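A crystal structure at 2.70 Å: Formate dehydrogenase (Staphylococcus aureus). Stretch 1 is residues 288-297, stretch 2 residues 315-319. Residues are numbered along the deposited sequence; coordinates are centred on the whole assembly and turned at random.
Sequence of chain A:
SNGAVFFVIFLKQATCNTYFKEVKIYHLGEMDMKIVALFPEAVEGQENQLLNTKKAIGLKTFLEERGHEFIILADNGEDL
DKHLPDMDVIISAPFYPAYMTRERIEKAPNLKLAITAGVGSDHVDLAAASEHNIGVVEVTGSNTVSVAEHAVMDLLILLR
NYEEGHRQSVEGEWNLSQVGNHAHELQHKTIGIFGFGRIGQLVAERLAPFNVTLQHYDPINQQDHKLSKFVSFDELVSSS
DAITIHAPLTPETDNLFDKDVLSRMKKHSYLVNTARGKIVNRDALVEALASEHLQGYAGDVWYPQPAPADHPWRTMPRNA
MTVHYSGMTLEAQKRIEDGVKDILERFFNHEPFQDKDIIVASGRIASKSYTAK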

ATOM      1  N   ALA A 288      -3.928 -16.836 -13.637  1.00 25.42           N
ATOM      2  CA  ALA A 288      -3.963 -15.434 -14.078  1.00 28.67           C
ATOM      3  C   ALA A 288      -2.652 -14.671 -13.727  1.00 37.23           C
ATOM      4  O   ALA A 288      -2.094 -13.952 -14.590  1.00 35.27           O
ATOM      5  CB  ALA A 288      -5.203 -14.754 -13.514  1.00 21.51           C
ATOM      6  N   LEU A 289      -2.144 -14.832 -12.473  1.00 35.71           N
ATOM      7  CA  LEU A 289      -0.882 -14.205 -12.110  1.00 32.88           C
ATOM      8  C   LEU A 289       0.260 -14.865 -12.906  1.00 37.78           C
ATOM      9  O   LEU A 289       1.047 -14.180 -13.577  1.00 43.62           O
ATOM     10  CB  LEU A 289      -0.643 -14.312 -10.603  1.00 27.83           C
ATOM     11  CG  LEU A 289      -1.184 -13.194  -9.686  1.00 22.84           C
ATOM     12  CD1 LEU A 289      -1.710 -12.040 -10.446  1.00 21.33           C
ATOM     13  CD2 LEU A 289      -2.223 -13.718  -8.725  1.00 20.30           C
ATOM     14  N   ALA A 290       0.373 -16.192 -12.821  1.00 34.53           N
ATOM     15  CA  ALA A 290       1.535 -16.857 -13.423  1.00 37.15           C
ATOM     16  C   ALA A 290       1.648 -16.538 -14.926  1.00 35.09           C
ATOM     17  O   ALA A 290       2.734 -16.402 -15.467  1.00 39.14           O
ATOM     18  CB  ALA A 290       1.521 -18.346 -13.166  1.00 30.01           C
ATOM     19  N   SER A 291       0.519 -16.472 -15.603  1.00 32.44           N
ATOM     20  CA  SER A 291       0.513 -16.144 -17.011  1.00 28.55           C
ATOM     21  C   SER A 291       0.671 -14.626 -17.228  1.00 26.34           C
ATOM     22  O   SER A 291       0.860 -14.215 -18.364  1.00 32.08           O
ATOM     23  CB  SER A 291      -0.759 -16.629 -17.646  1.00 24.65           C
ATOM     24  OG  SER A 291      -1.795 -15.670 -17.401  1.00 27.98           O
ATOM     25  N   GLU A 292       0.414 -13.801 -16.192  1.00 22.35           N
ATOM     26  CA  GLU A 292       0.717 -12.357 -16.215  1.00 23.62           C
ATOM     27  C   GLU A 292      -0.383 -11.602 -16.960  1.00 25.71           C
ATOM     28  O   GLU A 292      -0.225 -10.428 -17.298  1.00 23.79           O
ATOM     29  CB  GLU A 292       2.060 -11.987 -16.871  1.00 18.60           C
ATOM     30  CG  GLU A 292       3.087 -13.081 -16.784  1.00 23.50           C
ATOM     31  CD  GLU A 292       4.548 -12.721 -17.026  1.00 27.48           C
ATOM     32  OE1 GLU A 292       4.950 -11.536 -16.757  1.00 27.16           O
ATOM     33  OE2 GLU A 292       5.306 -13.651 -17.418  1.00 26.34           O
ATOM     34  N   HIS A 293      -1.514 -12.265 -17.162  1.00 23.63           N
ATOM     35  CA  HIS A 293      -2.714 -11.521 -17.416  1.00 23.91           C
ATOM     36  C   HIS A 293      -2.978 -10.497 -16.276  1.00 24.03           C
ATOM     37  O   HIS A 293      -3.298  -9.338 -16.537  1.00 21.23           O
ATOM     38  CB  HIS A 293      -3.860 -12.475 -17.767  1.00 25.99           C
ATOM     39  CG  HIS A 293      -5.106 -11.720 -18.083  1.00 31.57           C
ATOM     40  ND1 HIS A 293      -5.107 -10.678 -18.979  1.00 25.93           N
ATOM     41  CD2 HIS A 293      -6.338 -11.735 -17.497  1.00 33.72           C
ATOM     42  CE1 HIS A 293      -6.303 -10.111 -18.975  1.00 35.39           C
ATOM     43  NE2 HIS A 293      -7.079 -10.737 -18.049  1.00 31.89           N
ATOM     44  N   LEU A 294      -2.823 -10.913 -15.019  1.00 26.13           N
ATOM     45  CA  LEU A 294      -3.006  -9.990 -13.900  1.00 30.58           C
ATOM     46  C   LEU A 294      -1.658  -9.509 -13.362  1.00 26.85           C
ATOM     47  O   LEU A 294      -0.876 -10.295 -12.903  1.00 26.11           O
ATOM     48  CB  LEU A 294      -3.703 -10.752 -12.797  1.00 32.77           C
ATOM     49  CG  LEU A 294      -5.205 -10.658 -12.762  1.00 31.95           C
ATOM     50  CD1 LEU A 294      -5.614 -10.347 -11.341  1.00 32.05           C
ATOM     51  CD2 LEU A 294      -5.689  -9.572 -13.704  1.00 42.16           C
ATOM     52  N   GLN A 295      -1.465  -8.207 -13.288  1.00 28.21           N
ATOM     53  CA  GLN A 295      -0.187  -7.691 -12.823  1.00 29.94           C
ATOM     54  C   GLN A 295       0.025  -8.014 -11.349  1.00 24.72           C
ATOM     55  O   GLN A 295       1.152  -8.279 -10.950  1.00 29.15           O
ATOM     56  CB  GLN A 295       0.019  -6.192 -13.174  1.00 37.01           C
ATOM     57  CG  GLN A 295       1.489  -5.785 -13.330  1.00 40.63           C
ATOM     58  CD  GLN A 295       2.389  -6.947 -13.763  1.00 53.18           C
ATOM     59  OE1 GLN A 295       2.036  -7.765 -14.652  1.00 56.62           O
ATOM     60  NE2 GLN A 295       3.571  -7.034 -13.145  1.00 41.42           N
ATOM     61  N   GLY A 296      -1.058  -8.015 -10.543  1.00 22.01           N
ATOM     62  CA  GLY A 296      -0.938  -8.296  -9.102  1.00 17.08           C
ATOM     63  C   GLY A 296      -2.275  -8.593  -8.452  1.00 16.42           C
ATOM     64  O   GLY A 296      -3.305  -8.157  -8.987  1.00 13.91           O
ATOM     65  N   TYR A 297      -2.243  -9.316  -7.274  1.00 18.83           N
ATOM     66  CA  TYR A 297      -3.428  -9.494  -6.391  1.00 17.85           C
ATOM     67  C   TYR A 297      -3.028  -9.203  -4.945  1.00 20.13           C
ATOM     68  O   TYR A 297      -1.961  -9.651  -4.462  1.00 18.76           O
ATOM     69  CB  TYR A 297      -4.059 -10.904  -6.502  1.00 19.33           C
ATOM     70  CG  TYR A 297      -5.212 -11.242  -5.541  1.00 20.13           C
ATOM     71  CD1 TYR A 297      -4.964 -11.713  -4.266  1.00 17.83           C
ATOM     72  CD2 TYR A 297      -6.552 -11.165  -5.922  1.00 21.75           C
ATOM     73  CE1 TYR A 297      -5.971 -12.126  -3.414  1.00 17.20           C
ATOM     74  CE2 TYR A 297      -7.592 -11.503  -5.043  1.00 20.00           C
ATOM     75  CZ  TYR A 297      -7.300 -12.016  -3.785  1.00 19.93           C
ATOM     76  OH  TYR A 297      -8.291 -12.323  -2.853  1.00 17.99           O
ATOM     77  N   THR A 315       2.223 -17.997  -1.741  1.00 23.38           N
ATOM     78  CA  THR A 315       3.506 -18.228  -2.395  1.00 23.03           C
ATOM     79  C   THR A 315       3.413 -17.681  -3.817  1.00 20.38           C
ATOM     80  O   THR A 315       4.301 -17.922  -4.616  1.00 23.26           O
ATOM     81  CB  THR A 315       3.699 -19.760  -2.578  1.00 29.08           C
ATOM     82  OG1 THR A 315       3.886 -20.291  -1.288  1.00 32.28           O
ATOM     83  CG2 THR A 315       4.824 -20.206  -3.500  1.00 27.18           C
ATOM     84  N   MET A 316       2.243 -17.201  -4.219  1.00 16.26           N
ATOM     85  CA  MET A 316       2.066 -17.055  -5.658  1.00 18.52           C
ATOM     86  C   MET A 316       2.703 -15.734  -6.067  1.00 23.37           C
ATOM     87  O   MET A 316       2.812 -14.823  -5.240  1.00 19.22           O
ATOM     88  CB  MET A 316       0.587 -17.166  -6.108  1.00 17.73           C
ATOM     89  CG  MET A 316      -0.236 -15.888  -5.855  1.00 20.65           C
ATOM     90  SD  MET A 316      -1.980 -16.103  -5.585  1.00 23.72           S
ATOM     91  CE  MET A 316      -2.464 -14.487  -4.973  1.00 18.87           C
ATOM     92  N   PRO A 317       3.259 -15.643  -7.304  1.00 29.74           N
ATOM     93  CA  PRO A 317       3.703 -14.378  -7.918  1.00 31.58           C
ATOM     94  C   PRO A 317       3.026 -13.090  -7.494  1.00 29.98           C
ATOM     95  O   PRO A 317       1.810 -12.979  -7.576  1.00 38.84           O
ATOM     96  CB  PRO A 317       3.079 -14.576  -9.314  1.00 34.79           C
ATOM     97  CG  PRO A 317       3.213 -16.088  -9.578  1.00 42.61           C
ATOM     98  CD  PRO A 317       3.429 -16.762  -8.222  1.00 34.64           C
ATOM     99  N   ARG A 318       3.818 -12.072  -7.204  1.00 24.90           N
ATOM    100  CA  ARG A 318       3.295 -10.697  -7.200  1.00 21.68           C
ATOM    101  C   ARG A 318       2.025 -10.611  -6.363  1.00 18.27           C
ATOM    102  O   ARG A 318       1.063  -9.998  -6.770  1.00 21.13           O
ATOM    103  CB  ARG A 318       3.097 -10.191  -8.635  1.00 17.15           C
ATOM    104  CG  ARG A 318       4.345  -9.505  -9.200  1.00 18.85           C
ATOM    105  CD  ARG A 318       4.657  -9.587 -10.675  1.00 18.11           C
ATOM    106  NE  ARG A 318       3.450  -9.975 -11.419  1.00 22.02           N
ATOM    107  CZ  ARG A 318       3.238 -11.182 -11.973  1.00 22.12           C
ATOM    108  NH1 ARG A 318       4.176 -12.144 -11.877  1.00 19.24           N
ATOM    109  NH2 ARG A 318       2.093 -11.417 -12.604  1.00 17.03           N
ATOM    110  N   ASN A 319       2.020 -11.270  -5.208  1.00 17.39           N
ATOM    111  CA  ASN A 319       0.905 -11.161  -4.266  1.00 18.13           C
ATOM    112  C   ASN A 319       1.240 -10.166  -3.171  1.00 20.76           C
ATOM    113  O   ASN A 319       2.427  -9.995  -2.853  1.00 25.90           O
ATOM    114  CB  ASN A 319       0.466 -12.530  -3.688  1.00 18.51           C
ATOM    115  CG  ASN A 319       1.230 -12.946  -2.465  1.00 16.54           C
ATOM    116  OD1 ASN A 319       0.928 -12.491  -1.387  1.00 21.02           O
ATOM    117  ND2 ASN A 319       2.190 -13.841  -2.620  1.00 13.99           N
TER

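Arg-318 dominates the contact between the two stretches, with 126 Å² of its surface covered. Its side chain reaches across to the end of the helix and the turn that follows, where three backbone carbonyls, of Leu-289, Leu-294 and Gln-295, lie at the edge of the guanidinium, near its plane. Arg-318 NE donates to Gln-295 O (2.9 Å), while Arg-318 NH2 donates to both Leu-289 O (3.1 Å) and Leu-294 O (3.2 Å). An arginine suits this place because its several N-H groups, fixed in one plane, can serve carbonyls from separate points of the chain. The helix ends here in a Schellman motif, with Glu-292 at positive phi, and the arginine thus ties the last helical turn to the segment leading into the strand.

Leu-289, buried and pointing toward the second stretch, is central to the apolar part of the contact. Leu-289 CB packs on Pro-317 CB (3.9 Å) and Leu-289 CD2 on Met-316 CE (3.8 Å). Met-316 CE also lies 3.8 Å from Tyr-297 CD1, so the end of the long, unbranched Met-316 side chain touches both Leu-289 and Tyr-297.

Beyond the arginine, the backbones meet in a parallel bridge between Tyr-297 and Asn-319. Tyr-297 N donates a weak hydrogen bond to Arg-318 O (3.4 Å), and Asn-319 CA approaches Tyr-297 O at 3.2 Å. Asn-319 ND2 also bonds Met-316 O (2.9 Å), bracing the loop that carries these side chains.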